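Local coordinates for protein alcohol dehydrogenase, zinc-containing (Thermotoga maritima, PDB 1VJ0) that binds two zinc ions per chain and probably works as an alcohol dehydrogenase of the medium-chain family, an oxidoreductase assembled from four identical chains, at residues 28-33 / 358-363; 106-111 / 325-330; 160-165 / 331-336. All coordinates share one frame; numbering follows the deposited sequence.

Interaction 1 (28-33 / 358-363)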
loop_
_atom_site.group_PDB
_atom_site.type_symbol
_atom_site.label_atom_id
_atom_site.label_comp_id
_atom_site.label_asym_id
_atom_site.label_seq_id
_atom_site.Cartn_x
_atom_site.Cartn_y
_atom_site.Cartn_z
ATOM N N GLN A 28 -15.432 -41.966 17.013
ATOM C CA GLN A 28 -14.951 -43.131 17.762
ATOM C C GLN A 28 -13.550 -42.798 18.278
ATOM O O GLN A 28 -12.764 -42.129 17.557
ATOM C CB GLN A 28 -14.847 -44.365 16.861
ATOM C CG GLN A 28 -16.165 -44.961 16.422
ATOM C CD GLN A 28 -17.052 -45.407 17.581
ATOM O OE1 GLN A 28 -18.249 -45.210 17.528
ATOM N NE2 GLN A 28 -16.460 -45.977 18.629
ATOM N N PRO A 29 -13.203 -43.263 19.478
ATOM C CA PRO A 29 -11.908 -42.909 20.046
ATOM C C PRO A 29 -10.728 -43.064 19.045
ATOM O O PRO A 29 -10.712 -43.988 18.213
ATOM C CB PRO A 29 -11.767 -43.880 21.213
ATOM C CG PRO A 29 -13.165 -44.195 21.624
ATOM C CD PRO A 29 -13.990 -44.137 20.377
ATOM N N LEU A 30 -9.776 -42.160 19.117
ATOM C CA LEU A 30 -8.505 -42.349 18.403
ATOM C C LEU A 30 -7.832 -43.621 18.912
ATOM O O LEU A 30 -7.858 -43.910 20.102
ATOM C CB LEU A 30 -7.581 -41.187 18.659
ATOM C CG LEU A 30 -8.082 -39.795 18.321
ATOM C CD1 LEU A 30 -6.958 -38.792 18.548
ATOM C CD2 LEU A 30 -8.492 -39.740 16.941
ATOM N N VAL A 31 -7.224 -44.369 18.009
ATOM C CA VAL A 31 -6.601 -45.634 18.388
ATOM C C VAL A 31 -5.074 -45.586 18.250
ATOM O O VAL A 31 -4.515 -45.013 17.286
ATOM C CB VAL A 31 -7.178 -46.827 17.599
ATOM C CG1 VAL A 31 -8.684 -46.822 17.699
ATOM C CG2 VAL A 31 -6.775 -46.785 16.171
ATOM N N TYR A 32 -4.427 -46.172 19.242
ATOM C CA TYR A 32 -2.985 -46.243 19.316
ATOM C C TYR A 32 -2.477 -47.231 18.261
ATOM O O TYR A 32 -2.961 -48.344 18.143
ATOM C CB TYR A 32 -2.566 -46.658 20.743
ATOM C CG TYR A 32 -1.104 -47.001 20.846
ATOM C CD1 TYR A 32 -0.144 -46.013 21.014
ATOM C CD2 TYR A 32 -0.682 -48.310 20.720
ATOM C CE1 TYR A 32 1.234 -46.335 21.050
ATOM C CE2 TYR A 32 0.679 -48.646 20.764
ATOM C CZ TYR A 32 1.628 -47.649 20.920
ATOM O OH TYR A 32 2.960 -47.990 20.979
ATOM N N LYS A 33 -1.510 -46.821 17.457
ATOM C CA LYS A 33 -0.962 -47.742 16.485
ATOM C C LYS A 33 0.550 -47.535 16.346
ATOM O O LYS A 33 1.046 -46.421 16.525
ATOM C CB LYS A 33 -1.650 -47.555 15.137
ATOM C CG LYS A 33 -1.104 -48.548 14.101
ATOM C CD LYS A 33 -1.887 -48.513 12.782
ATOM C CE LYS A 33 -1.875 -49.908 12.126
ATOM N NZ LYS A 33 -2.585 -49.913 10.830
ATOM N N GLU A 358 -2.994 -39.981 25.675
ATOM C CA GLU A 358 -4.246 -39.385 26.171
ATOM C C GLU A 358 -4.904 -38.378 25.199
ATOM O O GLU A 358 -5.700 -37.524 25.583
ATOM C CB GLU A 358 -3.977 -38.767 27.522
ATOM C CG GLU A 358 -3.627 -39.852 28.563
ATOM C CD GLU A 358 -3.646 -39.366 29.995
ATOM O OE1 GLU A 358 -3.654 -38.145 30.235
ATOM O OE2 GLU A 358 -3.662 -40.206 30.920
ATOM N N ALA A 359 -4.588 -38.518 23.920
ATOM C CA ALA A 359 -5.164 -37.638 22.911
ATOM C C ALA A 359 -6.714 -37.578 22.981
ATOM O O ALA A 359 -7.321 -36.528 22.701
ATOM C CB ALA A 359 -4.629 -37.992 21.467
ATOM N N ASN A 360 -7.368 -38.667 23.330
ATOM C CA ASN A 360 -8.838 -38.625 23.399
ATOM C C ASN A 360 -9.303 -37.681 24.513
ATOM O O ASN A 360 -10.258 -36.905 24.339
ATOM C CB ASN A 360 -9.425 -40.031 23.579
ATOM C CG ASN A 360 -9.326 -40.835 22.316
ATOM O OD1 ASN A 360 -9.948 -40.485 21.334
ATOM N ND2 ASN A 360 -8.513 -41.895 22.321
ATOM N N LYS A 361 -8.602 -37.733 25.651
ATOM C CA LYS A 361 -8.896 -36.838 26.779
ATOM C C LYS A 361 -8.598 -35.384 26.424
ATOM O O LYS A 361 -9.369 -34.505 26.764
ATOM C CB LYS A 361 -8.075 -37.288 28.016
ATOM C CG LYS A 361 -8.237 -36.467 29.279
ATOM C CD LYS A 361 -9.667 -36.436 29.823
ATOM N N ALA A 362 -7.490 -35.125 25.730
ATOM C CA ALA A 362 -7.202 -33.798 25.214
ATOM C C ALA A 362 -8.348 -33.206 24.416
ATOM O O ALA A 362 -8.722 -32.073 24.636
ATOM C CB ALA A 362 -5.951 -33.806 24.350
ATOM N N LEU A 363 -8.867 -33.942 23.434
ATOM C CA LEU A 363 -10.015 -33.477 22.648
ATOM C C LEU A 363 -11.242 -33.238 23.540
ATOM O O LEU A 363 -11.958 -32.281 23.372
ATOM C CB LEU A 363 -10.348 -34.493 21.568
ATOM C CG LEU A 363 -9.297 -34.632 20.452
ATOM C CD1 LEU A 363 -9.473 -35.919 19.638
ATOM C CD2 LEU A 363 -9.341 -33.462 19.520
#

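Interaction 2 (106-111 / 325-330)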
loop_
_atom_site.group_PDB
_atom_site.type_symbol
_atom_site.label_atom_id
_atom_site.label_comp_id
_atom_site.label_asym_id
_atom_site.label_seq_id
_atom_site.Cartn_x
_atom_site.Cartn_y
_atom_site.Cartn_z
ATOM N N TRP A 106 7.614 -25.552 11.579
ATOM C CA TRP A 106 7.314 -25.552 10.176
ATOM C C TRP A 106 5.914 -25.078 9.898
ATOM O O TRP A 106 5.001 -25.139 10.749
ATOM C CB TRP A 106 7.514 -26.963 9.559
ATOM C CG TRP A 106 6.672 -28.033 10.190
ATOM C CD1 TRP A 106 5.436 -28.452 9.771
ATOM C CD2 TRP A 106 6.984 -28.838 11.347
ATOM N NE1 TRP A 106 4.968 -29.442 10.592
ATOM C CE2 TRP A 106 5.887 -29.694 11.572
ATOM C CE3 TRP A 106 8.067 -28.910 12.211
ATOM C CZ2 TRP A 106 5.850 -30.610 12.622
ATOM C CZ3 TRP A 106 8.027 -29.814 13.268
ATOM C CH2 TRP A 106 6.920 -30.655 13.461
ATOM N N ASN A 107 5.736 -24.604 8.683
ATOM C CA ASN A 107 4.389 -24.228 8.206
ATOM C C ASN A 107 3.604 -25.531 7.906
ATOM O O ASN A 107 4.039 -26.388 7.121
ATOM C CB ASN A 107 4.520 -23.314 6.944
ATOM C CG ASN A 107 3.188 -22.767 6.425
ATOM O OD1 ASN A 107 2.094 -23.192 6.842
ATOM N ND2 ASN A 107 3.283 -21.795 5.498
ATOM N N ARG A 108 2.423 -25.657 8.500
ATOM C CA ARG A 108 1.577 -26.843 8.297
ATOM C C ARG A 108 1.115 -27.047 6.867
ATOM O O ARG A 108 0.822 -28.166 6.456
ATOM C CB ARG A 108 0.351 -26.736 9.224
ATOM C CG ARG A 108 -0.646 -25.645 8.888
ATOM C CD ARG A 108 -1.868 -25.755 9.774
ATOM N NE ARG A 108 -2.880 -24.780 9.444
ATOM C CZ ARG A 108 -2.815 -23.503 9.800
ATOM N NH1 ARG A 108 -1.821 -23.069 10.498
ATOM N NH2 ARG A 108 -3.761 -22.652 9.442
ATOM N N GLY A 109 1.057 -25.959 6.096
ATOM C CA GLY A 109 0.467 -25.993 4.765
ATOM C C GLY A 109 1.498 -25.899 3.671
ATOM O O GLY A 109 2.466 -25.129 3.771
ATOM N N ILE A 110 1.326 -26.717 2.641
ATOM C CA ILE A 110 2.206 -26.692 1.468
ATOM C C ILE A 110 1.297 -26.333 0.297
ATOM O O ILE A 110 0.205 -26.889 0.172
ATOM C CB ILE A 110 2.826 -28.062 1.221
ATOM C CG1 ILE A 110 3.822 -28.422 2.355
ATOM C CG2 ILE A 110 3.497 -28.131 -0.186
ATOM C CD1 ILE A 110 4.428 -29.801 2.149
ATOM N N THR A 111 1.720 -25.355 -0.473
ATOM C CA THR A 111 0.958 -24.887 -1.623
ATOM C C THR A 111 1.683 -25.355 -2.874
ATOM O O THR A 111 2.809 -25.799 -2.789
ATOM C CB THR A 111 0.795 -23.317 -1.577
ATOM O OG1 THR A 111 2.062 -22.648 -1.641
ATOM C CG2 THR A 111 0.196 -22.900 -0.239
ATOM N N TRP A 325 -8.357 -15.850 5.636
ATOM C CA TRP A 325 -8.260 -17.275 5.459
ATOM C C TRP A 325 -6.829 -17.748 5.802
ATOM O O TRP A 325 -5.878 -17.396 5.097
ATOM C CB TRP A 325 -8.611 -17.688 4.022
ATOM C CG TRP A 325 -8.610 -19.174 3.887
ATOM C CD1 TRP A 325 -7.791 -19.956 3.114
ATOM C CD2 TRP A 325 -9.466 -20.045 4.572
ATOM N NE1 TRP A 325 -8.102 -21.278 3.291
ATOM C CE2 TRP A 325 -9.136 -21.361 4.182
ATOM C CE3 TRP A 325 -10.526 -19.847 5.480
ATOM C CZ2 TRP A 325 -9.791 -22.481 4.686
ATOM C CZ3 TRP A 325 -11.163 -20.967 6.012
ATOM C CH2 TRP A 325 -10.798 -22.272 5.591
ATOM N N VAL A 326 -6.728 -18.588 6.831
ATOM C CA VAL A 326 -5.473 -19.221 7.244
ATOM C C VAL A 326 -4.264 -18.245 7.181
ATOM O O VAL A 326 -4.375 -17.110 7.678
ATOM C CB VAL A 326 -5.269 -20.644 6.577
ATOM C CG1 VAL A 326 -6.502 -21.531 6.868
ATOM C CG2 VAL A 326 -5.016 -20.560 5.134
ATOM N N SER A 327 -3.118 -18.708 6.717
ATOM C CA SER A 327 -1.909 -17.912 6.714
ATOM C C SER A 327 -0.953 -18.581 5.784
ATOM O O SER A 327 -1.162 -19.732 5.383
ATOM C CB SER A 327 -1.316 -17.883 8.110
ATOM O OG SER A 327 -1.182 -19.195 8.598
ATOM N N ASP A 328 0.108 -17.865 5.444
ATOM C CA ASP A 328 1.150 -18.392 4.606
ATOM C C ASP A 328 2.508 -18.312 5.296
ATOM O O ASP A 328 2.603 -17.980 6.467
ATOM C CB ASP A 328 1.124 -17.715 3.218
ATOM C CG ASP A 328 1.481 -16.264 3.252
ATOM O OD1 ASP A 328 2.232 -15.785 4.140
ATOM O OD2 ASP A 328 1.073 -15.516 2.364
ATOM N N THR A 329 3.565 -18.660 4.565
ATOM C CA THR A 329 4.895 -18.674 5.130
ATOM C C THR A 329 5.409 -17.304 5.570
ATOM O O THR A 329 6.135 -17.255 6.507
ATOM C CB THR A 329 5.852 -19.303 4.135
ATOM O OG1 THR A 329 5.498 -20.686 3.981
ATOM C CG2 THR A 329 7.287 -19.282 4.641
ATOM N N SER A 330 5.011 -16.212 4.917
ATOM C CA SER A 330 5.380 -14.896 5.399
ATOM C C SER A 330 4.741 -14.631 6.767
ATOM O O SER A 330 5.379 -14.100 7.675
ATOM C CB SER A 330 5.045 -13.777 4.387
ATOM O OG SER A 330 3.619 -13.516 4.330
HETATM O O HOH W 1 -0.519 -22.379 6.349
HETATM O O HOH W 2 -2.920 -20.047 10.408
#

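Interaction 3 (160-165 / 331-336)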
loop_
_atom_site.group_PDB
_atom_site.type_symbol
_atom_site.label_atom_id
_atom_site.label_comp_id
_atom_site.label_asym_id
_atom_site.label_seq_id
_atom_site.Cartn_x
_atom_site.Cartn_y
_atom_site.Cartn_z
ATOM N N ASP A 160 8.024 -25.516 4.325
ATOM C CA ASP A 160 8.761 -24.378 4.878
ATOM C C ASP A 160 9.080 -24.603 6.345
ATOM O O ASP A 160 8.209 -24.772 7.200
ATOM C CB ASP A 160 7.996 -23.083 4.648
ATOM C CG ASP A 160 7.731 -22.835 3.151
ATOM O OD1 ASP A 160 8.631 -23.032 2.310
ATOM O OD2 ASP A 160 6.628 -22.512 2.730
ATOM N N VAL A 161 10.386 -24.584 6.623
ATOM C CA VAL A 161 10.909 -24.897 7.928
ATOM C C VAL A 161 11.707 -23.710 8.446
ATOM O O VAL A 161 12.364 -22.959 7.685
ATOM C CB VAL A 161 11.817 -26.151 7.829
ATOM C CG1 VAL A 161 12.380 -26.512 9.183
ATOM C CG2 VAL A 161 11.029 -27.341 7.221
ATOM N N LEU A 162 11.702 -23.580 9.770
ATOM C CA LEU A 162 12.555 -22.638 10.470
ATOM C C LEU A 162 13.216 -23.372 11.663
ATOM O O LEU A 162 12.517 -23.946 12.468
ATOM C CB LEU A 162 11.672 -21.525 10.997
ATOM C CG LEU A 162 12.183 -20.122 11.242
ATOM C CD1 LEU A 162 12.904 -19.573 10.006
ATOM C CD2 LEU A 162 11.020 -19.178 11.638
ATOM N N LYS A 163 14.550 -23.349 11.705
ATOM C CA LYS A 163 15.358 -23.786 12.819
ATOM C C LYS A 163 15.147 -22.844 13.985
ATOM O O LYS A 163 15.129 -21.619 13.803
ATOM C CB LYS A 163 16.849 -23.683 12.505
ATOM C CG LYS A 163 17.488 -24.897 12.017
ATOM C CD LYS A 163 18.948 -24.631 11.616
ATOM C CE LYS A 163 19.861 -24.698 12.821
ATOM N NZ LYS A 163 21.283 -24.421 12.354
ATOM N N VAL A 164 15.035 -23.431 15.174
ATOM C CA VAL A 164 14.919 -22.678 16.406
ATOM C C VAL A 164 15.987 -23.178 17.355
ATOM O O VAL A 164 16.775 -24.079 17.018
ATOM C CB VAL A 164 13.505 -22.775 17.025
ATOM C CG1 VAL A 164 12.460 -22.152 16.127
ATOM C CG2 VAL A 164 13.146 -24.228 17.383
ATOM N N SER A 165 16.072 -22.588 18.546
ATOM C CA SER A 165 17.096 -22.980 19.503
ATOM C C SER A 165 16.511 -23.563 20.779
ATOM O O SER A 165 15.297 -23.565 20.981
ATOM C CB SER A 165 17.924 -21.779 19.876
ATOM O OG SER A 165 17.236 -21.007 20.840
ATOM N N HIS A 331 3.494 -15.030 6.956
ATOM C CA HIS A 331 2.863 -14.837 8.232
ATOM C C HIS A 331 3.499 -15.711 9.309
ATOM O O HIS A 331 3.646 -15.278 10.473
ATOM C CB HIS A 331 1.367 -15.149 8.153
ATOM C CG HIS A 331 0.638 -14.375 7.114
ATOM N ND1 HIS A 331 -0.156 -14.984 6.162
ATOM C CD2 HIS A 331 0.611 -13.044 6.836
ATOM C CE1 HIS A 331 -0.683 -14.054 5.370
ATOM N NE2 HIS A 331 -0.228 -12.868 5.750
ATOM N N PHE A 332 3.826 -16.942 8.922
ATOM C CA PHE A 332 4.543 -17.924 9.770
ATOM C C PHE A 332 5.834 -17.333 10.411
ATOM O O PHE A 332 6.028 -17.310 11.628
ATOM C CB PHE A 332 4.792 -19.199 8.909
ATOM C CG PHE A 332 5.817 -20.155 9.468
ATOM C CD1 PHE A 332 5.609 -20.826 10.654
ATOM C CD2 PHE A 332 6.985 -20.362 8.808
ATOM C CE1 PHE A 332 6.593 -21.725 11.141
ATOM C CE2 PHE A 332 7.967 -21.236 9.302
ATOM C CZ PHE A 332 7.756 -21.900 10.460
ATOM N N VAL A 333 6.697 -16.812 9.568
ATOM C CA VAL A 333 7.966 -16.287 10.017
ATOM C C VAL A 333 7.745 -15.093 10.963
ATOM O O VAL A 333 8.366 -14.983 12.035
ATOM C CB VAL A 333 8.784 -15.877 8.750
ATOM C CG1 VAL A 333 9.861 -14.865 9.064
ATOM C CG2 VAL A 333 9.326 -17.087 8.064
ATOM N N LYS A 334 6.851 -14.195 10.587
ATOM C CA LYS A 334 6.624 -13.012 11.416
ATOM C C LYS A 334 5.947 -13.352 12.738
ATOM O O LYS A 334 6.173 -12.710 13.772
ATOM C CB LYS A 334 5.844 -11.959 10.634
ATOM C CG LYS A 334 6.530 -11.553 9.362
ATOM C CD LYS A 334 5.671 -10.669 8.465
ATOM C CE LYS A 334 6.386 -10.461 7.118
ATOM N NZ LYS A 334 5.543 -9.832 6.000
ATOM N N THR A 335 5.103 -14.372 12.714
ATOM C CA THR A 335 4.457 -14.864 13.952
ATOM C C THR A 335 5.494 -15.481 14.892
ATOM O O THR A 335 5.470 -15.239 16.099
ATOM C CB THR A 335 3.387 -15.900 13.599
ATOM O OG1 THR A 335 2.343 -15.251 12.850
ATOM C CG2 THR A 335 2.730 -16.486 14.843
ATOM N N VAL A 336 6.391 -16.295 14.351
ATOM C CA VAL A 336 7.455 -16.849 15.149
ATOM C C VAL A 336 8.281 -15.715 15.766
ATOM O O VAL A 336 8.596 -15.780 16.955
ATOM C CB VAL A 336 8.336 -17.819 14.311
ATOM C CG1 VAL A 336 9.620 -18.174 15.016
ATOM C CG2 VAL A 336 7.544 -19.051 13.934
#

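Interaction 1 (28-33 / 358-363)
The carboxamide of Asn360 meets the backbone of Leu30 edge-on, through both of its polar atoms. Its OD1 accepts from Leu30 N at 2.8 Å, with the N-H approaching in the carbonyl plane, on a lone pair. Its ND2 returns a straighter bond (164°) to Leu30 O at 3.1 Å, and that oxygen lies in the plane of the amide. With both polar groups of one residue engaged, the two bonds together fix the rotation of the amide, much as the backbone of a neighbouring strand would pair. Met21 of strand 16-22 also packs on Asn360. The contact joins the residues just ahead of strand 31-37, one half of a two-stranded antiparallel hairpin, to the first turn of helix 359-368, within the catalytic domain of the medium-chain dehydrogenase fold. An alanine in place of Asn360 would remove both bonds and would probably leave the backbone of Leu30 less firmly held against the helix. Beside these two bonds, Leu30 sends CD1 to the helix, where it meets Ala359 CB at 3.8 Å. The same methyl touches Leu363 CD1 at 4.0 Å, the two leucines crossing at about a right angle, while Phe62 of helix 56-62 packs on both.

Interaction 2 (106-111 / 325-330)
This is a small polar, water-bridged contact between two loops, one joining strands 103-106 and 109-110 of the catalytic domain, the other leading from strand 320-323 of the nucleotide-binding-type sheet into helix 329-340. Asn107 carries its direct hydrogen bond. With CG anti to the backbone N (chi1 -175°), the side chain extends across the gap, and ND2 donates to Thr329 OG1 at 2.9 Å, the oxygen lying nearly in the amide plane. Asp160 OD2 holds the same hydroxyl from another direction. At the other end of the amide, OD1 accepts from Gly109 N at 3.0 Å, closing an Asx turn; this donor stands above the carbonyl plane. Water 1 donates to OD1 as well and, at 2.9 Å, to Ser327 O, so the amide is fixed at both ends.

Arg108 is extended from CG to NE and brings its guanidinium obliquely to Val326, with NH2 3.8 Å from Val326 CB. At the edge of the guanidinium, water 2 accepts from NH2 at 2.9 Å and is hydrogen-bonded to Ser327 OG. NE binds an unidentified ligand, and the side chain packs on His77, a ligand of the Cys55-His77-Glu78-Cys178 zinc site, which places Arg108 at the metal pocket between the domains. Its positive charge, on a side chain about 6 Å from the zinc at nearest approach, would probably add to the positive potential of the pocket.

Asp328 is the N-cap of the helix: OD1 takes a weak bond from Ser330 N and a short one, 2.7 Å, from Ser330 OG, while OD2 forms a salt bridge with Lys122 of the second subunit. Strand 131-132 pairs with 109-110, and His185 of helix 170-188 hydrogen-bonds to Val326 O.

Interaction 3 (160-165 / 331-336)
Helix 329-340 here packs against strand 161-164, which pairs with strand 103-106 in the catalytic domain's mixed sheet, in an apolar alpha/beta contact. The axes of strand 161-164 and of the helix segment 331-336 run nearly parallel, 17° apart, and approach to 10.1 Å, so the gap between strand and helix is filled mainly by side chains; no hydrogen bond crosses it.

Leu162 is the central residue, directed at the helix and meeting it at two levels. Its CB lies 4.0 Å from Phe332 CZ, at the far end of an aromatic ring that reaches out from the helix with CG anti to the backbone N (chi1 164°). The ring stands obliquely to this partner, and its CE2 also comes within 4.1 Å of Asp160 O. One turn further along, the branch of Leu162 takes over. CG again lies anti to the backbone N (chi1 -153°), carrying CD2 to Val336 CG1 at 3.8 Å, the two side chains meeting tip to tip. A looser touch of the same methyl on Val333 CG2, at 4.5 Å, adds to this packing, so that Leu162 fits among Phe332, Val333 and, one turn on, Val336. Phe332 is further packed by Val105 of strand 103-106 and Met177 of helix 170-188.

Within the helix, His331 O accepts from both Thr335 N and Thr335 OG1, the hydroxyl at 2.7 Å and above the carbonyl plane. Asp160 points toward the helix but spends its carboxylate elsewhere: OD2 bonds Thr329 OG1, and OD1 forms a salt bridge with Lys119 of the second subunit. Through this packing a helix that follows the last strand of the Rossmann-type sheet is laid on the GroES-like catalytic domain, a joining of the two domains consistent with the medium-chain dehydrogenase fold.

Overall arrangement
From the N terminus, the chain passes first through 28-33, whose partner 358-363 comes only near the C-terminal end, so interaction 1 closes the longest loop and encloses the other two. Segment 106-111 comes next, then 160-165; their partners, 325-330 and 331-336, follow in the same order, the loop leading into helix 329-340 with its first residues and then the helix itself, and interactions 2 and 3 therefore cross. These two touch directly, through Asp160 with Asn107 and Thr329, and their centres are 11 Å apart. Both fasten helix 329-340 to the catalytic domain and meet the second subunit. Interaction 1 stands apart, its centre 26 Å from that of interaction 2, joining the N-terminal hairpin to helix 359-368.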